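Local atomic coordinates of vacuolar protein sorting-associated protein 29 (Entamoeba histolytica, PDB entry 5XCJ), a protein that binds metal ions such as zinc through a metallophosphatase fold and probably serves as the Vps29 subunit of retromer in protein transport. Residues L23-L26 with N27-R30; G38-G42 with K43-D47. The protein carries 1 engineered substitution. All coordinates share one frame; numbering follows the deposited sequence.

Contact 1 (L23-L26 with N27-R30)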
# COMPACT_ATOMS: atom_id res chain seq x y z
N LEU A 23 -1.95 -14.61 -1.96
CA LEU A 23 -3.16 -14.93 -1.21
C LEU A 23 -2.92 -16.02 -0.18
O LEU A 23 -3.37 -15.92 0.95
CB LEU A 23 -4.28 -15.34 -2.17
CG LEU A 23 -4.84 -14.19 -2.99
CD1 LEU A 23 -5.88 -14.67 -4.00
CD2 LEU A 23 -5.42 -13.12 -2.09
N ASP A 24 -2.19 -17.06 -0.55
CA ASP A 24 -1.90 -18.13 0.39
C ASP A 24 -1.09 -17.61 1.58
O ASP A 24 -1.34 -17.98 2.72
CB ASP A 24 -1.13 -19.26 -0.29
CG ASP A 24 -1.96 -19.99 -1.31
OD1 ASP A 24 -3.17 -19.77 -1.36
OD2 ASP A 24 -1.39 -20.79 -2.08
N ARG A 25 -0.11 -16.76 1.29
CA ARG A 25 0.72 -16.16 2.33
C ARG A 25 -0.05 -15.22 3.26
O ARG A 25 0.12 -15.26 4.47
CB ARG A 25 1.88 -15.41 1.69
CG ARG A 25 2.57 -14.43 2.63
CD ARG A 25 3.39 -15.18 3.66
NE ARG A 25 3.82 -14.34 4.76
CZ ARG A 25 3.04 -13.94 5.76
NH1 ARG A 25 1.77 -14.29 5.80
NH2 ARG A 25 3.53 -13.17 6.71
N LEU A 26 -0.85 -14.35 2.66
CA LEU A 26 -1.67 -13.38 3.38
C LEU A 26 -2.77 -14.01 4.25
O LEU A 26 -3.07 -13.52 5.32
CB LEU A 26 -2.25 -12.35 2.42
CG LEU A 26 -1.25 -11.43 1.71
CD1 LEU A 26 -1.90 -10.55 0.67
CD2 LEU A 26 -0.43 -10.63 2.69
N ASN A 27 -3.33 -15.10 3.76
CA ASN A 27 -4.41 -15.82 4.44
C ASN A 27 -4.07 -16.41 5.81
O ASN A 27 -4.95 -16.57 6.64
CB ASN A 27 -5.05 -16.86 3.51
CG ASN A 27 -6.18 -16.28 2.68
OD1 ASN A 27 -6.99 -15.50 3.17
ND2 ASN A 27 -6.24 -16.66 1.41
N THR A 28 -2.82 -16.79 6.02
CA THR A 28 -2.43 -17.38 7.31
C THR A 28 -1.79 -16.42 8.32
O THR A 28 -1.59 -16.78 9.47
CB THR A 28 -1.48 -18.57 7.11
OG1 THR A 28 -0.34 -18.15 6.35
CG2 THR A 28 -2.18 -19.70 6.39
N GLY A 29 -1.38 -15.25 7.86
CA GLY A 29 -0.70 -14.35 8.75
C GLY A 29 -1.57 -13.81 9.84
O GLY A 29 -2.79 -13.75 9.70
N ARG A 30 -0.97 -13.45 10.96
CA ARG A 30 -1.71 -12.84 12.05
C ARG A 30 -1.68 -11.34 11.77
O ARG A 30 -1.11 -10.57 12.54
CB ARG A 30 -1.04 -13.13 13.39
CG ARG A 30 -1.97 -12.94 14.58
CD ARG A 30 -2.92 -14.11 14.71
NE ARG A 30 -4.16 -13.77 15.41
CZ ARG A 30 -5.34 -13.66 14.81
NH1 ARG A 30 -5.47 -13.86 13.50
NH2 ARG A 30 -6.41 -13.34 15.53
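Asn27 folds its side chain back over the preceding turn of the helix, against the carbonyl of Leu23. Its backbone N donates to Leu23 O at 2.9 Å, the i to i-4 bond of an alpha helix, while its CB lies 3.2 Å from that same oxygen. The amide follows: with chi1 at -88°, CG stays near the Leu23 carbonyl and ND2 stands 3.0 Å from Leu23 O, but the N-H directions are too poor for a bond, so the amide lies beside the carbonyl without being tied to it. The outer part of Asn27 reaches Thr51 and Leu52 of helix 43-52, at an exposed border where a short polar side chain fits.

One residue on, Thr28 turns its hydroxyl back along the helix. Its OG1 sits between the backbone N and the carbonyl carbon (chi1 56°), and from there it makes a weak, long bond to Arg25 O at 3.5 Å. A hydroxyl suits this last turn, where it can offer a partner to a carbonyl near the helix end, though here the hold is slight.

Arg25 approaches from another side of the helix. Its chain bends at chi2 (72°) and brings NH1 to 3.8 Å from Gly29 CA, which comes in at the rim of the guanidinium, roughly level with it; the Thr28 hydroxyl lies oblique to the group. The lack of a side chain at Gly29, where the chain leaves the helix in an extended conformation, gives NH1 room in this conformer. The Leu26 side chain leaves in a different direction, onto Leu52, Phe150 and Ile31, and Leu23 rests on Ile48 and Ile18. An apolar inner face and a polar outer face characterise an amphipathic helix, here that of the beta-alpha-beta unit formed by strand 2-6, helix 20-28 and strand 33-36.

Contact 2 (G38-G42 with K43-D47); sequences GNLCG and KETYD
Thr45 OG1 accepts a hydrogen bond from the backbone N of Cys41 at 3.2 Å, with a bent N-H...O angle of 138°. The hydroxyl lies anti to its own carbonyl carbon (chi1 -57°), which turns it back toward the chain entering the helix; Cys41 CB also packs against it, 3.2 Å from OG1. The other branch, CG2, meets Leu40 CD2 at 3.5 Å, the two side chains crossing at a slant. Threonine suits this buried place because one branch serves a backbone amide and the other an apolar neighbour; Phe9 touches both Thr45 and Leu40.

Gly42 occupies the N-cap position, with an extended backbone (phi 162°) that would bring a CB against Lys43 N. Its carbonyl receives a weak bond from Thr45 N, at 3.4 Å. On the first turn of the helix, Lys43 NZ forms a salt bridge with Asp47 OD2 at 3.0 Å, reaching it on the syn side and close to the carboxylate plane. The i to i+4 spacing brings the pair together.

Asn39, which binds zinc in another structure of this protein, lies in the same loop, where Asp64 accepts bonds from the amides of Asn39 and Leu40. With its hydroxyl meeting the Cys41 amide and its methyl packed on Leu40, buried Thr45 ties this ligand-bearing loop to the helix start by polar and apolar contacts at once.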
# COMPACT_ATOMS: atom_id res chain seq x y z
N GLY A 38 -6.40 1.83 -2.32
CA GLY A 38 -7.53 2.05 -3.22
C GLY A 38 -7.43 1.29 -4.54
O GLY A 38 -6.62 0.38 -4.66
N ASN A 39 -8.23 1.71 -5.51
CA ASN A 39 -8.30 1.07 -6.81
C ASN A 39 -8.65 -0.42 -6.72
O ASN A 39 -7.93 -1.27 -7.23
CB ASN A 39 -7.02 1.32 -7.62
CG ASN A 39 -7.05 2.66 -8.33
OD1 ASN A 39 -8.01 3.41 -8.22
ND2 ASN A 39 -5.98 2.98 -9.04
N LEU A 40 -9.74 -0.70 -6.03
CA LEU A 40 -10.24 -2.06 -5.87
C LEU A 40 -10.92 -2.57 -7.14
O LEU A 40 -11.47 -1.80 -7.91
CB LEU A 40 -11.23 -2.13 -4.71
CG LEU A 40 -10.80 -1.58 -3.35
CD1 LEU A 40 -11.94 -1.67 -2.36
CD2 LEU A 40 -9.58 -2.32 -2.84
N CYS A 41 -10.85 -3.87 -7.36
CA CYS A 41 -11.52 -4.48 -8.50
C CYS A 41 -13.03 -4.33 -8.34
O CYS A 41 -13.76 -4.14 -9.31
CB CYS A 41 -11.13 -5.94 -8.65
SG CYS A 41 -9.47 -6.21 -9.31
N GLY A 42 -13.48 -4.39 -7.10
CA GLY A 42 -14.89 -4.30 -6.79
C GLY A 42 -15.14 -4.82 -5.39
O GLY A 42 -14.28 -4.75 -4.52
N LYS A 43 -16.34 -5.33 -5.17
CA LYS A 43 -16.69 -5.86 -3.86
C LYS A 43 -15.89 -7.12 -3.52
O LYS A 43 -15.64 -7.40 -2.36
CB LYS A 43 -18.19 -6.14 -3.77
CG LYS A 43 -18.55 -7.61 -3.74
CD LYS A 43 -18.78 -8.10 -2.33
CE LYS A 43 -19.67 -9.33 -2.31
NZ LYS A 43 -20.20 -9.62 -0.95
N GLU A 44 -15.50 -7.87 -4.54
CA GLU A 44 -14.72 -9.08 -4.30
C GLU A 44 -13.42 -8.76 -3.59
O GLU A 44 -13.02 -9.48 -2.68
CB GLU A 44 -14.42 -9.80 -5.61
CG GLU A 44 -13.12 -10.58 -5.63
CD GLU A 44 -13.30 -12.05 -5.27
OE1 GLU A 44 -14.29 -12.38 -4.60
OE2 GLU A 44 -12.44 -12.86 -5.66
N THR A 45 -12.76 -7.69 -4.00
CA THR A 45 -11.50 -7.31 -3.38
C THR A 45 -11.70 -6.96 -1.91
O THR A 45 -10.92 -7.36 -1.05
CB THR A 45 -10.87 -6.11 -4.10
OG1 THR A 45 -10.67 -6.43 -5.48
CG2 THR A 45 -9.54 -5.77 -3.46
N TYR A 46 -12.75 -6.20 -1.62
CA TYR A 46 -13.05 -5.80 -0.26
C TYR A 46 -13.35 -7.02 0.61
O TYR A 46 -12.99 -7.06 1.77
CB TYR A 46 -14.21 -4.80 -0.21
CG TYR A 46 -14.57 -4.35 1.18
CD1 TYR A 46 -13.83 -3.39 1.84
CD2 TYR A 46 -15.67 -4.89 1.83
CE1 TYR A 46 -14.16 -2.98 3.11
CE2 TYR A 46 -16.02 -4.49 3.10
CZ TYR A 46 -15.26 -3.53 3.73
OH TYR A 46 -15.61 -3.13 5.00
N ASP A 47 -14.03 -8.00 0.04
CA ASP A 47 -14.35 -9.21 0.78
C ASP A 47 -13.06 -9.92 1.17
O ASP A 47 -12.92 -10.39 2.29
CB ASP A 47 -15.22 -10.13 -0.06
CG ASP A 47 -16.67 -9.73 -0.05
OD1 ASP A 47 -16.96 -8.53 0.09
OD2 ASP A 47 -17.52 -10.62 -0.18

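In the fold
Contact 1 precedes contact 2 along the chain, and strand 33-36 runs between them. Their centres are about 17 Å apart and their nearest atoms about 7 Å, so they do not touch. Contact 1 belongs to the end of helix 20-28, contact 2 to the loop leaving strand 33-36 and the start of helix 43-52. The two helices nevertheless pack on each other through side chains of contact 1. Helix 20-28 links strands 2-6 and 33-36, and helix 43-52 links 33-36 and 55-58, all three parallel neighbours in one six-stranded sheet. Contact 2 includes the zinc ligand Asn39, whereas contact 1 lies away from the annotated sites, at the surface.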